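Local coordinates for germination protein YpeB (Bacillus megaterium QM B1551, PDB 5BOI) that is involved in the germination of bacterial spores and, through its PepSY-containing C-terminal part, the piece described here, probably acts as an inhibitory protein, at residues 20-25 / 67-72; 120-125 / 156-161; 171-176 / 202-207; 189-194 / 214-219. All blocks are in the same frame, centred on the assembly; numbering follows the deposited sequence.

Contact 1: residues 20-25 / 67-72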
# COMPACT_ATOMS: atom_id res chain seq x y z
N ARG A 20 -3.52 -19.21 6.16
CA ARG A 20 -2.34 -20.06 6.28
C ARG A 20 -1.32 -19.75 5.19
O ARG A 20 -0.12 -19.61 5.45
CB ARG A 20 -2.73 -21.53 6.23
CG ARG A 20 -3.74 -21.95 7.29
CD ARG A 20 -3.80 -23.47 7.43
NE ARG A 20 -4.85 -23.88 8.36
CZ ARG A 20 -4.71 -23.90 9.68
NH1 ARG A 20 -5.73 -24.29 10.44
NH2 ARG A 20 -3.57 -23.53 10.24
N SER A 21 -1.81 -19.62 3.96
CA SER A 21 -0.97 -19.33 2.80
C SER A 21 -0.36 -17.93 2.83
O SER A 21 0.85 -17.76 2.64
CB SER A 21 -1.79 -19.51 1.52
OG SER A 21 -0.94 -19.68 0.40
N PHE A 22 -1.20 -16.93 3.07
CA PHE A 22 -0.78 -15.52 3.11
C PHE A 22 0.25 -15.23 4.20
O PHE A 22 1.17 -14.44 4.00
CB PHE A 22 -2.01 -14.64 3.31
CG PHE A 22 -1.80 -13.19 2.97
CD1 PHE A 22 -1.77 -12.77 1.65
CD2 PHE A 22 -1.65 -12.25 3.98
CE1 PHE A 22 -1.59 -11.43 1.34
CE2 PHE A 22 -1.48 -10.90 3.67
CZ PHE A 22 -1.45 -10.50 2.35
N LEU A 23 0.08 -15.87 5.35
CA LEU A 23 0.88 -15.58 6.53
C LEU A 23 1.97 -16.62 6.75
O LEU A 23 2.71 -16.57 7.73
CB LEU A 23 -0.01 -15.52 7.78
CG LEU A 23 -1.07 -14.42 7.81
CD1 LEU A 23 -1.99 -14.65 9.00
CD2 LEU A 23 -0.41 -13.06 7.88
N ASN A 24 2.03 -17.58 5.83
CA ASN A 24 3.04 -18.63 5.88
C ASN A 24 2.96 -19.40 7.20
O ASN A 24 3.97 -19.63 7.85
CB ASN A 24 4.43 -18.03 5.69
CG ASN A 24 5.37 -18.94 4.93
OD1 ASN A 24 4.96 -20.00 4.44
ND2 ASN A 24 6.63 -18.54 4.83
N LEU A 25 1.75 -19.79 7.59
CA LEU A 25 1.54 -20.57 8.80
C LEU A 25 1.87 -22.04 8.55
O LEU A 25 1.53 -22.58 7.50
CB LEU A 25 0.10 -20.42 9.30
CG LEU A 25 -0.45 -19.00 9.45
CD1 LEU A 25 -1.92 -19.06 9.86
CD2 LEU A 25 0.36 -18.18 10.44
N GLY A 67 -12.97 -14.25 -0.75
CA GLY A 67 -11.84 -14.55 0.12
C GLY A 67 -10.57 -13.77 -0.15
O GLY A 67 -9.49 -14.34 -0.31
N TYR A 68 -10.70 -12.44 -0.20
CA TYR A 68 -9.57 -11.55 -0.46
C TYR A 68 -8.86 -11.17 0.82
O TYR A 68 -9.51 -10.79 1.79
CB TYR A 68 -10.06 -10.28 -1.16
CG TYR A 68 -10.01 -10.34 -2.66
CD1 TYR A 68 -8.84 -10.05 -3.35
CD2 TYR A 68 -11.14 -10.67 -3.40
CE1 TYR A 68 -8.80 -10.09 -4.73
CE2 TYR A 68 -11.11 -10.71 -4.78
CZ TYR A 68 -9.93 -10.42 -5.44
OH TYR A 68 -9.91 -10.47 -6.81
N PRO A 69 -7.51 -11.24 0.82
CA PRO A 69 -6.79 -10.74 2.00
C PRO A 69 -7.01 -9.25 2.09
O PRO A 69 -6.55 -8.51 1.23
CB PRO A 69 -5.33 -11.07 1.71
CG PRO A 69 -5.34 -12.00 0.53
CD PRO A 69 -6.59 -11.69 -0.23
N LEU A 70 -7.73 -8.82 3.11
CA LEU A 70 -8.09 -7.42 3.24
C LEU A 70 -7.16 -6.65 4.17
O LEU A 70 -6.69 -5.56 3.83
CB LEU A 70 -9.53 -7.31 3.73
CG LEU A 70 -10.17 -5.94 3.68
CD1 LEU A 70 -10.31 -5.46 2.23
CD2 LEU A 70 -11.51 -6.00 4.38
N TRP A 71 -6.91 -7.20 5.36
CA TRP A 71 -6.18 -6.50 6.41
C TRP A 71 -5.50 -7.51 7.34
O TRP A 71 -6.06 -8.58 7.60
CB TRP A 71 -7.13 -5.58 7.19
CG TRP A 71 -6.47 -4.71 8.24
CD1 TRP A 71 -5.90 -3.48 8.05
CD2 TRP A 71 -6.33 -5.00 9.63
NE1 TRP A 71 -5.41 -3.00 9.24
CE2 TRP A 71 -5.66 -3.91 10.23
CE3 TRP A 71 -6.71 -6.09 10.44
CZ2 TRP A 71 -5.36 -3.87 11.59
CZ3 TRP A 71 -6.41 -6.04 11.80
CH2 TRP A 71 -5.74 -4.94 12.35
N VAL A 72 -4.30 -7.19 7.80
CA VAL A 72 -3.53 -8.05 8.71
C VAL A 72 -2.79 -7.22 9.75
O VAL A 72 -2.26 -6.14 9.46
CB VAL A 72 -2.47 -8.92 7.96
CG1 VAL A 72 -1.53 -9.63 8.96
CG2 VAL A 72 -3.14 -9.94 7.06
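The ring of Phe22 carries Pro69 on one face: the proline CB sits 3.9 Å from the centroid of the Phe22 ring and 16° off its normal, a CH-pi contact displaced toward the rim on the CD1-CE1 side. Pro69 CG reaches the same side of the ring, 3.8 Å from Phe22 CD1, and the proline therefore lays two carbons of its own ring against the aromatic one. Val72 meets the other long side of the phenyl obliquely, with its CG2 3.9 Å from Phe22 CE2. Beyond these two segments Phe95, Phe149 and His99 meet Phe22 edge-to-face, and Met60 also touches it.

Phe22 lies in the last turn of helix 12-22, and its CG stands anti to the backbone N (chi1 -163°), which carries the ring out from the helix to strand 69-74. Leu23 follows and sends CD2 to within 3.8 Å of Val72 CG1. Val72 thus splits its two methyls, CG1 to Leu23 and CG2 to Phe22. One residue further on, Asn24 turns to positive phi in a Schellman motif, where Leu25 N bonds back to Arg20 O at 2.8 Å. On the strand, Leu70 and Trp71 form a classic beta bulge opposite Asp61, and they point away from the helix while Pro69 and Val72 point toward it.

No hydrogen bond crosses between the two segments. Van der Waals and CH-pi contacts hold the buried helix end to strand 69-74, so the fit rests on shape and on excluding water rather than on directed bonds.

Contact 2: residues 120-125 / 156-161. With SO4 (sulfate ion), chain B; SO4 (sulfate ion), chain C.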
# COMPACT_ATOMS: atom_id res chain seq x y z
N PHE A 120 2.30 1.27 -1.26
CA PHE A 120 2.41 0.99 -2.68
C PHE A 120 1.14 1.50 -3.33
O PHE A 120 0.10 1.53 -2.67
CB PHE A 120 2.55 -0.52 -2.94
CG PHE A 120 3.84 -1.11 -2.47
CD1 PHE A 120 4.04 -1.39 -1.12
CD2 PHE A 120 4.86 -1.37 -3.36
CE1 PHE A 120 5.24 -1.94 -0.67
CE2 PHE A 120 6.07 -1.91 -2.91
CZ PHE A 120 6.25 -2.19 -1.57
N VAL A 121 1.20 1.91 -4.60
CA VAL A 121 -0.01 2.36 -5.29
C VAL A 121 -0.17 1.69 -6.65
O VAL A 121 0.80 1.25 -7.27
CB VAL A 121 -0.02 3.89 -5.50
CG1 VAL A 121 -0.01 4.63 -4.16
CG2 VAL A 121 1.17 4.34 -6.37
N GLU A 122 -1.42 1.64 -7.11
CA GLU A 122 -1.73 1.00 -8.37
C GLU A 122 -1.15 1.78 -9.54
O GLU A 122 -1.14 3.02 -9.55
CB GLU A 122 -3.24 0.86 -8.54
CG GLU A 122 -3.62 0.12 -9.82
CD GLU A 122 -5.10 0.19 -10.12
OE1 GLU A 122 -5.76 1.12 -9.60
OE2 GLU A 122 -5.59 -0.67 -10.87
N GLN A 123 -0.66 1.03 -10.52
CA GLN A 123 -0.19 1.63 -11.76
C GLN A 123 -1.07 1.11 -12.91
O GLN A 123 -1.27 -0.10 -13.03
CB GLN A 123 1.29 1.27 -11.91
CG GLN A 123 1.93 1.35 -13.26
CD GLN A 123 3.37 0.86 -13.19
OE1 GLN A 123 3.63 -0.35 -13.17
NE2 GLN A 123 4.31 1.79 -13.12
N THR A 124 -1.65 2.01 -13.71
CA THR A 124 -2.50 1.60 -14.85
C THR A 124 -1.65 0.99 -15.96
O THR A 124 -0.43 1.00 -15.88
CB THR A 124 -3.29 2.78 -15.47
OG1 THR A 124 -2.38 3.66 -16.13
CG2 THR A 124 -4.08 3.57 -14.39
N GLU A 125 -2.33 0.52 -17.01
CA GLU A 125 -1.70 -0.14 -18.16
C GLU A 125 -0.58 0.73 -18.74
O GLU A 125 0.50 0.24 -19.01
CB GLU A 125 -2.77 -0.44 -19.21
CG GLU A 125 -2.28 -1.03 -20.51
CD GLU A 125 -3.43 -1.29 -21.48
OE1 GLU A 125 -3.52 -0.56 -22.49
OE2 GLU A 125 -4.23 -2.21 -21.21
N LEU A 156 -11.15 -1.64 -2.48
CA LEU A 156 -12.48 -1.03 -2.39
C LEU A 156 -12.60 0.29 -3.16
O LEU A 156 -13.64 0.55 -3.77
CB LEU A 156 -12.85 -0.82 -0.92
CG LEU A 156 -12.89 -2.09 -0.06
CD1 LEU A 156 -13.07 -1.74 1.41
CD2 LEU A 156 -13.99 -3.03 -0.53
N LYS A 157 -11.56 1.11 -3.14
CA LYS A 157 -11.57 2.37 -3.89
C LYS A 157 -11.30 2.14 -5.37
O LYS A 157 -11.47 3.05 -6.19
CB LYS A 157 -10.55 3.36 -3.33
CG LYS A 157 -10.98 4.06 -2.06
CD LYS A 157 -9.85 4.89 -1.45
CE LYS A 157 -10.30 5.49 -0.11
NZ LYS A 157 -9.18 6.09 0.69
N HIS A 158 -10.86 0.93 -5.72
CA HIS A 158 -10.53 0.67 -7.10
C HIS A 158 -11.76 0.68 -7.98
O HIS A 158 -12.83 0.22 -7.59
CB HIS A 158 -9.82 -0.67 -7.27
CG HIS A 158 -9.33 -0.90 -8.67
ND1 HIS A 158 -10.14 -1.40 -9.67
CD2 HIS A 158 -8.12 -0.67 -9.23
CE1 HIS A 158 -9.44 -1.48 -10.79
NE2 HIS A 158 -8.22 -1.05 -10.55
N ARG A 159 -11.59 1.22 -9.18
CA ARG A 159 -12.62 1.22 -10.20
C ARG A 159 -11.96 1.47 -11.55
O ARG A 159 -10.89 2.09 -11.62
CB ARG A 159 -13.68 2.29 -9.92
CG ARG A 159 -13.18 3.70 -10.17
CD ARG A 159 -14.25 4.73 -9.89
NE ARG A 159 -13.94 6.01 -10.53
CZ ARG A 159 -13.20 6.96 -9.99
NH1 ARG A 159 -12.96 8.08 -10.65
NH2 ARG A 159 -12.68 6.79 -8.77
N THR A 160 -12.57 0.98 -12.62
CA THR A 160 -12.07 1.31 -13.95
C THR A 160 -12.38 2.78 -14.23
O THR A 160 -13.53 3.23 -14.19
CB THR A 160 -12.66 0.38 -15.04
OG1 THR A 160 -12.16 0.77 -16.33
CG2 THR A 160 -14.19 0.40 -15.04
N ARG A 161 -11.32 3.55 -14.46
CA ARG A 161 -11.43 4.97 -14.72
C ARG A 161 -11.08 5.20 -16.18
O ARG A 161 -10.27 4.47 -16.75
CB ARG A 161 -10.49 5.76 -13.81
CG ARG A 161 -10.63 5.51 -12.31
CD ARG A 161 -9.34 5.88 -11.57
NE ARG A 161 -9.53 6.08 -10.13
CZ ARG A 161 -9.43 5.11 -9.22
NH1 ARG A 161 -9.61 5.39 -7.93
NH2 ARG A 161 -9.16 3.87 -9.60
S SO4 B . -4.66 3.78 -19.22
O1 SO4 B . -5.79 3.34 -18.40
O2 SO4 B . -3.69 4.48 -18.39
O3 SO4 B . -4.05 2.60 -19.83
O4 SO4 B . -5.13 4.67 -20.27
S SO4 C . 7.76 2.48 -15.31
O1 SO4 C . 6.51 1.98 -14.74
O2 SO4 C . 8.43 3.35 -14.35
O3 SO4 C . 7.50 3.21 -16.54
O4 SO4 C . 8.64 1.34 -15.59
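Glu122 and His158 meet with their side chains crossing at about a right angle, the carboxylate plane turned 47° from the imidazole plane. The acid comes to the edge of the ring, with its CD in the ring plane. His158 NE2 gives a hydrogen bond of 2.7 Å to Glu122 OE2, yet the N-H is bent at 127° and the bond is weak. The bend arises because the carboxylate has slid toward the neighbouring carbon: His158 CD2 lies 3.0 Å from Glu122 OE1, and the second oxygen faces that C-H side of the ring.

Glu122 reaches across in a fully extended form, CG anti to the backbone N (chi1 -177°). His158 starts from the loop after helix 152-156 and brings the NE2-CD2 side of its ring back toward strand 115-123. Arg161, farther along that loop, brings its NH2 to 4.4 Å from Glu122 OE1. The oxygen stands well out of the guanidinium plane, so charge alone acts between these two. The firmer partners of Arg161 are Asp133, a salt bridge through NH2, and Glu198, a salt bridge through NH1.

At the strand end, Thr124 OG1 donates a 2.7 Å hydrogen bond to O2 of the chain B sulfate, and Gln123 NE2 makes a weak bond to O1 of the chain C sulfate. Ser126 and Arg187 also bind the sulfates, which probably came from the crystallisation liquor.

Glu122 and Asp133 are close like charges, and Arg161 and His158 gather beside them. Such a cluster would probably favour a protonated, positively charged His158, making this surface link between loop and strand largely electrostatic.

Contact 3: residues 171-176 / 202-207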
# COMPACT_ATOMS: atom_id res chain seq x y z
N GLU A 171 6.64 19.19 -20.43
CA GLU A 171 7.62 20.27 -20.46
C GLU A 171 7.06 21.54 -19.83
O GLU A 171 7.73 22.21 -19.04
CB GLU A 171 8.07 20.53 -21.91
CG GLU A 171 8.78 19.33 -22.57
CD GLU A 171 7.83 18.21 -22.99
OE1 GLU A 171 6.62 18.44 -23.12
OE2 GLU A 171 8.32 17.07 -23.20
N GLN A 172 5.82 21.87 -20.17
CA GLN A 172 5.16 23.04 -19.59
C GLN A 172 4.96 22.84 -18.07
O GLN A 172 5.23 23.74 -17.28
CB GLN A 172 3.82 23.28 -20.30
CG GLN A 172 4.00 23.83 -21.73
CD GLN A 172 2.79 23.63 -22.64
OE1 GLN A 172 1.79 23.01 -22.26
NE2 GLN A 172 2.87 24.17 -23.85
N ALA A 173 4.52 21.65 -17.68
CA ALA A 173 4.38 21.31 -16.26
C ALA A 173 5.67 21.55 -15.48
O ALA A 173 5.65 22.11 -14.38
CB ALA A 173 3.95 19.88 -16.09
N LYS A 174 6.78 21.11 -16.06
CA LYS A 174 8.09 21.20 -15.42
C LYS A 174 8.51 22.64 -15.19
O LYS A 174 9.23 22.93 -14.24
CB LYS A 174 9.13 20.45 -16.26
CG LYS A 174 10.52 20.30 -15.63
CD LYS A 174 11.37 19.27 -16.38
CE LYS A 174 12.85 19.37 -16.04
NZ LYS A 174 13.61 18.13 -16.41
N THR A 175 8.07 23.56 -16.05
CA THR A 175 8.44 24.96 -15.85
C THR A 175 7.67 25.56 -14.67
O THR A 175 8.01 26.62 -14.16
CB THR A 175 8.17 25.82 -17.10
OG1 THR A 175 6.76 25.89 -17.33
CG2 THR A 175 8.86 25.22 -18.31
N LYS A 176 6.64 24.84 -14.23
CA LYS A 176 5.80 25.30 -13.13
C LYS A 176 6.47 25.03 -11.79
O LYS A 176 6.08 25.60 -10.77
CB LYS A 176 4.43 24.64 -13.20
CG LYS A 176 3.71 24.87 -14.53
CD LYS A 176 3.79 26.34 -14.96
CE LYS A 176 2.74 26.68 -16.00
NZ LYS A 176 3.08 27.91 -16.77
N TYR A 202 0.97 15.86 -13.26
CA TYR A 202 2.33 15.38 -13.50
C TYR A 202 3.00 15.30 -12.13
O TYR A 202 2.97 16.29 -11.38
CB TYR A 202 3.12 16.34 -14.38
CG TYR A 202 2.61 16.36 -15.81
CD1 TYR A 202 3.01 15.40 -16.70
CD2 TYR A 202 1.73 17.36 -16.24
CE1 TYR A 202 2.53 15.39 -18.01
CE2 TYR A 202 1.26 17.40 -17.55
CZ TYR A 202 1.67 16.39 -18.44
OH TYR A 202 1.21 16.38 -19.75
N GLU A 203 3.58 14.15 -11.82
CA GLU A 203 4.28 13.94 -10.56
C GLU A 203 5.78 14.05 -10.82
O GLU A 203 6.30 13.40 -11.71
CB GLU A 203 3.94 12.57 -9.98
CG GLU A 203 4.77 12.20 -8.77
CD GLU A 203 4.99 10.71 -8.67
OE1 GLU A 203 4.01 9.95 -8.87
OE2 GLU A 203 6.14 10.29 -8.41
N PHE A 204 6.46 14.87 -10.03
CA PHE A 204 7.90 15.03 -10.14
C PHE A 204 8.58 14.57 -8.86
O PHE A 204 8.18 14.96 -7.76
CB PHE A 204 8.27 16.49 -10.43
CG PHE A 204 7.76 17.02 -11.76
CD1 PHE A 204 8.52 16.83 -12.92
CD2 PHE A 204 6.54 17.68 -11.86
CE1 PHE A 204 8.07 17.30 -14.16
CE2 PHE A 204 6.08 18.16 -13.06
CZ PHE A 204 6.85 17.97 -14.23
N LEU A 205 9.61 13.75 -9.00
CA LEU A 205 10.45 13.35 -7.88
C LEU A 205 11.79 14.06 -8.05
O LEU A 205 12.43 13.96 -9.11
CB LEU A 205 10.62 11.83 -7.88
CG LEU A 205 11.29 11.06 -6.74
CD1 LEU A 205 10.77 11.49 -5.41
CD2 LEU A 205 11.00 9.58 -6.96
N GLY A 206 12.21 14.81 -7.04
CA GLY A 206 13.44 15.57 -7.16
C GLY A 206 14.02 15.96 -5.81
O GLY A 206 13.51 15.56 -4.76
N THR A 207 15.09 16.73 -5.83
CA THR A 207 15.72 17.16 -4.59
C THR A 207 15.72 18.67 -4.50
O THR A 207 16.01 19.36 -5.48
CB THR A 207 17.15 16.64 -4.46
OG1 THR A 207 17.97 17.23 -5.47
CG2 THR A 207 17.18 15.12 -4.61
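Ala173 brings its CB obliquely to the Tyr202 ring, 3.4 Å from Tyr202 CD2, and the same methyl lies at the edge of the Phe204 ring, in its plane, 3.9 Å from Phe204 CZ. One small side chain of the helix thus fits between two aromatics that point from the same side of the strand. Phe204 also extends its far end under the helix backbone, where CZ comes to 3.6 Å from Lys174 N. Lys174 crosses it at about a right angle, its CB 3.9 Å from Phe204 CE1, before the extended chain runs on outward. Replacing Phe204 by an alanine would probably open a gap beneath the helix and leave the Ala173 methyl and the base of Lys174 without the ring that supports them. Tyr202 is fixed at its other end, where OH bonds to Ile168 O just ahead of the helix.

Helix 170-175 lies over strand 198-208, the axes of the two short segments 9.5 Å apart and crossing at -57°. Beneath it Tyr202 and Phe204 also touch Glu186 of strand 182-192, while Phe204 packs on Ile217 of strand 211-218, so the helix covers a face shared by three neighbouring strands.

Contact 4: residues 189-194 / 214-219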
# COMPACT_ATOMS: atom_id res chain seq x y z
N ALA A 189 -0.00 10.97 -12.75
CA ALA A 189 -0.55 10.41 -11.52
C ALA A 189 -1.94 10.98 -11.24
O ALA A 189 -2.25 12.10 -11.67
CB ALA A 189 0.38 10.67 -10.34
N ILE A 190 -2.77 10.19 -10.58
CA ILE A 190 -4.06 10.63 -10.09
C ILE A 190 -3.98 10.74 -8.57
O ILE A 190 -3.58 9.79 -7.90
CB ILE A 190 -5.20 9.68 -10.46
CG1 ILE A 190 -5.47 9.75 -11.97
CG2 ILE A 190 -6.46 10.00 -9.66
CD1 ILE A 190 -6.51 8.77 -12.43
N ILE A 191 -4.33 11.90 -8.02
CA ILE A 191 -4.44 12.05 -6.58
C ILE A 191 -5.75 12.77 -6.31
O ILE A 191 -6.43 13.23 -7.25
CB ILE A 191 -3.27 12.88 -5.97
CG1 ILE A 191 -3.31 14.32 -6.50
CG2 ILE A 191 -1.92 12.21 -6.19
CD1 ILE A 191 -2.35 15.27 -5.79
N THR A 192 -6.10 12.89 -5.04
CA THR A 192 -7.14 13.85 -4.69
C THR A 192 -6.53 15.23 -4.54
O THR A 192 -5.35 15.37 -4.23
CB THR A 192 -7.86 13.47 -3.40
OG1 THR A 192 -6.90 13.40 -2.35
CG2 THR A 192 -8.55 12.11 -3.57
N ASN A 193 -7.32 16.27 -4.80
CA ASN A 193 -6.91 17.62 -4.44
C ASN A 193 -7.25 17.80 -2.97
O ASN A 193 -7.67 16.85 -2.32
CB ASN A 193 -7.61 18.66 -5.32
CG ASN A 193 -9.12 18.51 -5.31
OD1 ASN A 193 -9.70 17.87 -4.41
ND2 ASN A 193 -9.77 19.05 -6.33
N ASP A 194 -7.11 19.01 -2.44
CA ASP A 194 -7.35 19.20 -1.02
C ASP A 194 -8.80 18.92 -0.62
O ASP A 194 -9.11 18.79 0.56
CB ASP A 194 -6.96 20.62 -0.59
CG ASP A 194 -6.63 20.71 0.89
OD1 ASP A 194 -6.19 19.68 1.45
OD2 ASP A 194 -6.81 21.78 1.50
N ARG A 214 8.43 14.94 -3.41
CA ARG A 214 7.51 14.65 -4.50
C ARG A 214 6.60 15.86 -4.67
O ARG A 214 6.00 16.35 -3.70
CB ARG A 214 6.69 13.39 -4.23
CG ARG A 214 5.87 12.90 -5.44
CD ARG A 214 5.09 11.64 -5.03
NE ARG A 214 5.95 10.46 -5.01
CZ ARG A 214 6.10 9.63 -3.98
NH1 ARG A 214 5.44 9.83 -2.83
NH2 ARG A 214 6.90 8.59 -4.11
N ILE A 215 6.52 16.33 -5.91
CA ILE A 215 5.68 17.49 -6.23
C ILE A 215 4.67 17.14 -7.31
O ILE A 215 5.04 16.60 -8.37
CB ILE A 215 6.53 18.68 -6.68
CG1 ILE A 215 7.42 19.15 -5.53
CG2 ILE A 215 5.61 19.88 -7.13
CD1 ILE A 215 8.74 19.77 -5.99
N PHE A 216 3.40 17.44 -7.05
CA PHE A 216 2.35 17.19 -8.03
C PHE A 216 1.88 18.50 -8.68
O PHE A 216 1.49 19.43 -7.96
CB PHE A 216 1.15 16.50 -7.38
CG PHE A 216 1.45 15.12 -6.84
CD1 PHE A 216 1.98 14.95 -5.57
CD2 PHE A 216 1.18 13.99 -7.62
CE1 PHE A 216 2.24 13.66 -5.07
CE2 PHE A 216 1.43 12.72 -7.12
CZ PHE A 216 1.96 12.56 -5.86
N ILE A 217 1.92 18.54 -10.02
CA ILE A 217 1.48 19.72 -10.78
C ILE A 217 0.22 19.36 -11.58
O ILE A 217 0.22 18.39 -12.34
CB ILE A 217 2.58 20.22 -11.75
CG1 ILE A 217 3.83 20.68 -11.00
CG2 ILE A 217 2.08 21.34 -12.69
CD1 ILE A 217 3.60 21.76 -9.98
N ASN A 218 -0.86 20.11 -11.37
CA ASN A 218 -2.13 19.85 -12.05
C ASN A 218 -1.93 19.81 -13.58
O ASN A 218 -1.33 20.72 -14.15
CB ASN A 218 -3.17 20.93 -11.68
CG ASN A 218 -4.57 20.60 -12.21
OD1 ASN A 218 -4.80 20.59 -13.42
ND2 ASN A 218 -5.49 20.33 -11.30
N ALA A 219 -2.40 18.74 -14.24
CA ALA A 219 -2.12 18.54 -15.69
C ALA A 219 -3.01 19.39 -16.60
O ALA A 219 -2.84 19.34 -17.82
CB ALA A 219 -2.28 17.07 -16.05
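The antiparallel sheet of the C-terminal PepSY domain sets strands 182-192 and 211-218 on the two flanks of strand 198-208, and this contact passes over that middle strand on one face. Phe216 fills the span. Over one face of its ring stands Ile191, whose CG2 is 4.0 Å from the Phe216 centroid and 29° off the normal, a CH-pi contact shifted toward the CE2 corner, where Ile191 CG2 and Phe216 CE2 are 3.5 Å apart. The longer branch of Ile191 covers the root of the ring: with CG1 between the backbone N and the carbonyl carbon (chi1 64°), CD1 reaches 3.9 Å from Phe216 CG.

Exchanging Phe216 for a leucine would probably cost the flat face on which Ile191 rests and the ring that Tyr131 packs against edge-to-face, opening a gap above strand 198-208. Tyr131 also touches Ala189, while Glu203 of the middle strand touches the phenyl. All three residues that meet across the contact are buried, and their contacts are apolar throughout. The edge of the phenyl is taken by Ala189, whose CB lies in the ring plane, 4.0 Å from Phe216 CE2.

Contacts 1 and 2 fall in the YpeB sporulation, PepSY1 and PepSY2 part of the chain, contacts 3 and 4 in the peptidase propeptide and YPEB domain. Contact 1 closes before contact 2 opens, and both precede the other two, whose segments alternate along the chain. Contacts 1 and 3 lie on opposite sides of the chain's centre, their own centres 39 Å apart. The centres of contacts 3 and 4 are 11 Å apart; the strand of contact 3 runs between the two of contact 4, with probable hydrogen bonds from Tyr202 N to Ile217 O and from Phe204 N to Ile215 O. Contact 2 touches contact 4, where Arg161 packs on Ile190, 15 Å between centres. Contacts 1, 3 and 4 are buried; contact 2 lies at the surface.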